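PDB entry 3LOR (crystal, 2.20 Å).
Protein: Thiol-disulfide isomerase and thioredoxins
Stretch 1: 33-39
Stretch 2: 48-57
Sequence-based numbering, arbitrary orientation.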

# COMPACT_ATOMS: atom_id res chain seq x y z
N VAL A 33 14.66 -20.17 12.94
CA VAL A 33 14.67 -19.04 13.83
C VAL A 33 14.78 -17.75 13.08
O VAL A 33 15.63 -17.58 12.26
CB VAL A 33 15.75 -19.12 14.89
CG1 VAL A 33 15.65 -18.02 15.83
CG2 VAL A 33 15.73 -20.37 15.60
N VAL A 34 13.90 -16.83 13.38
CA VAL A 34 13.96 -15.53 12.80
C VAL A 34 14.30 -14.54 13.88
O VAL A 34 13.56 -14.39 14.78
CB VAL A 34 12.62 -15.14 12.16
CG1 VAL A 34 12.65 -13.79 11.60
CG2 VAL A 34 12.24 -16.11 11.16
N VAL A 35 15.41 -13.86 13.77
CA VAL A 35 15.72 -12.86 14.74
C VAL A 35 15.65 -11.49 14.12
O VAL A 35 16.34 -11.20 13.20
CB VAL A 35 17.12 -13.07 15.36
CG1 VAL A 35 17.37 -12.14 16.42
CG2 VAL A 35 17.31 -14.46 15.82
N GLU A 36 14.79 -10.66 14.67
CA GLU A 36 14.61 -9.32 14.22
C GLU A 36 15.39 -8.38 15.11
O GLU A 36 15.04 -8.15 16.21
CB GLU A 36 13.13 -8.97 14.19
CG GLU A 36 12.78 -7.63 13.64
CD GLU A 36 12.89 -7.52 12.12
OE1 GLU A 36 13.36 -6.52 11.63
OE2 GLU A 36 12.49 -8.43 11.41
N VAL A 37 16.45 -7.82 14.58
CA VAL A 37 17.31 -6.91 15.29
C VAL A 37 16.87 -5.48 15.08
O VAL A 37 16.85 -5.01 13.99
CB VAL A 37 18.77 -7.10 14.84
CG1 VAL A 37 19.68 -6.33 15.67
CG2 VAL A 37 19.15 -8.48 14.88
N PHE A 38 16.47 -4.80 16.13
CA PHE A 38 15.83 -3.53 15.98
C PHE A 38 16.20 -2.48 17.00
O PHE A 38 16.71 -2.78 18.03
CB PHE A 38 14.33 -3.69 15.94
CG PHE A 38 13.73 -4.00 17.25
CD1 PHE A 38 13.03 -3.06 17.92
CD2 PHE A 38 13.88 -5.23 17.82
CE1 PHE A 38 12.50 -3.34 19.10
CE2 PHE A 38 13.35 -5.51 19.00
CZ PHE A 38 12.66 -4.58 19.65
N GLN A 39 15.90 -1.25 16.68
CA GLN A 39 15.88 -0.17 17.64
C GLN A 39 14.46 0.35 17.68
O GLN A 39 13.82 0.45 16.67
CB GLN A 39 16.87 0.95 17.28
CG GLN A 39 18.24 0.77 17.83
CD GLN A 39 19.20 1.88 17.53
OE1 GLN A 39 20.19 2.00 18.19
NE2 GLN A 39 18.92 2.68 16.55
N HIS A 48 8.69 -1.00 9.10
CA HIS A 48 8.74 -2.20 8.31
C HIS A 48 9.15 -3.48 9.00
O HIS A 48 8.43 -4.41 9.02
CB HIS A 48 9.58 -1.98 7.07
CG HIS A 48 9.47 -3.07 6.07
ND1 HIS A 48 8.35 -3.25 5.29
CD2 HIS A 48 10.32 -4.05 5.72
CE1 HIS A 48 8.52 -4.29 4.52
NE2 HIS A 48 9.70 -4.80 4.76
N GLY A 49 10.35 -3.51 9.54
CA GLY A 49 10.84 -4.70 10.16
C GLY A 49 10.10 -5.27 11.35
O GLY A 49 9.83 -6.41 11.38
N VAL A 50 9.74 -4.46 12.31
CA VAL A 50 8.98 -5.00 13.40
C VAL A 50 7.61 -5.55 12.98
O VAL A 50 7.28 -6.63 13.32
CB VAL A 50 8.82 -3.99 14.50
CG1 VAL A 50 7.84 -4.43 15.45
CG2 VAL A 50 10.10 -3.70 15.14
N PRO A 51 6.85 -4.83 12.20
CA PRO A 51 5.56 -5.31 11.75
C PRO A 51 5.64 -6.56 10.91
O PRO A 51 4.79 -7.38 11.01
CB PRO A 51 5.03 -4.16 10.92
CG PRO A 51 5.78 -3.05 11.27
CD PRO A 51 7.07 -3.45 11.77
N GLN A 52 6.68 -6.68 10.10
CA GLN A 52 6.97 -7.89 9.36
C GLN A 52 7.22 -9.09 10.28
O GLN A 52 6.74 -10.14 10.03
CB GLN A 52 8.16 -7.66 8.47
CG GLN A 52 8.54 -8.78 7.62
CD GLN A 52 9.48 -8.37 6.49
OE1 GLN A 52 9.09 -8.28 5.35
NE2 GLN A 52 10.71 -8.12 6.81
N ALA A 53 7.95 -8.88 11.35
CA ALA A 53 8.16 -9.88 12.36
C ALA A 53 6.84 -10.29 13.04
O ALA A 53 6.63 -11.43 13.25
CB ALA A 53 9.15 -9.41 13.34
N GLN A 54 5.96 -9.35 13.34
CA GLN A 54 4.66 -9.65 13.91
C GLN A 54 3.83 -10.47 12.96
O GLN A 54 3.17 -11.36 13.35
CB GLN A 54 3.87 -8.41 14.30
CG GLN A 54 4.60 -7.42 15.12
CD GLN A 54 3.73 -6.33 15.67
OE1 GLN A 54 3.09 -6.51 16.67
NE2 GLN A 54 3.71 -5.21 15.02
N LYS A 55 3.89 -10.16 11.68
CA LYS A 55 3.19 -10.90 10.70
C LYS A 55 3.66 -12.33 10.65
O LYS A 55 2.88 -13.23 10.55
CB LYS A 55 3.33 -10.25 9.34
CG LYS A 55 2.56 -10.89 8.24
CD LYS A 55 2.88 -10.24 6.92
CE LYS A 55 1.79 -10.43 5.93
NZ LYS A 55 1.94 -9.57 4.74
N ILE A 56 4.95 -12.55 10.73
CA ILE A 56 5.46 -13.87 10.74
C ILE A 56 4.94 -14.61 11.96
O ILE A 56 4.49 -15.70 11.86
CB ILE A 56 6.97 -13.88 10.80
CG1 ILE A 56 7.59 -13.34 9.53
CG2 ILE A 56 7.46 -15.24 11.01
CD1 ILE A 56 9.01 -13.04 9.67
N HIS A 57 4.99 -13.97 13.09
CA HIS A 57 4.57 -14.56 14.33
C HIS A 57 3.10 -14.96 14.32
O HIS A 57 2.76 -15.99 14.79
CB HIS A 57 4.84 -13.57 15.43
CG HIS A 57 4.35 -14.00 16.76
ND1 HIS A 57 4.90 -15.03 17.47
CD2 HIS A 57 3.36 -13.51 17.54
CE1 HIS A 57 4.29 -15.16 18.61
NE2 HIS A 57 3.35 -14.25 18.69

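The most unusual feature is a buried carboxylate set against a helix with no hydrogen bond between the two stretches. Glu 36 leaves the strand toward helix 48-57, with chi1 t and chi2 p, and buries more surface here than any other residue. Its OE2 lies 3.3 Å from Gly 49 O. Both atoms are acceptors, so this is a close approach and not a hydrogen bond. Gly 49 O already accepts from Ala 53 N, at 3.1 Å, in the helix.

Glycine suits this place. An ideal CB on Gly 49 would point toward the strand and sit 2.6 Å from Glu 36 OE1, a clash. Ala 53 follows one turn later, and its small CB packs 4.0 Å from Glu 36 OE2.

Apolar pairs flank the acid. Val 34 CG1 meets Ile 56 CD1 at 4.2 Å, and Phe 38 CD1 meets Val 50 CG2 at 4.1 Å, obliquely to the ring. All four are buried, where hydrocarbon side chains pack without leaving polar groups unpaired.

The strand and helix run nearly antiparallel, at 156°, so Val 34, Glu 36 and Phe 38 meet Ile 56, Ala 53 and Val 50 in turn, and Glu 36 also reaches Gly 49. Val 35 and Val 37 alternate out of reach. The contact is modest, burying 261 Å² in total, and rests on packing.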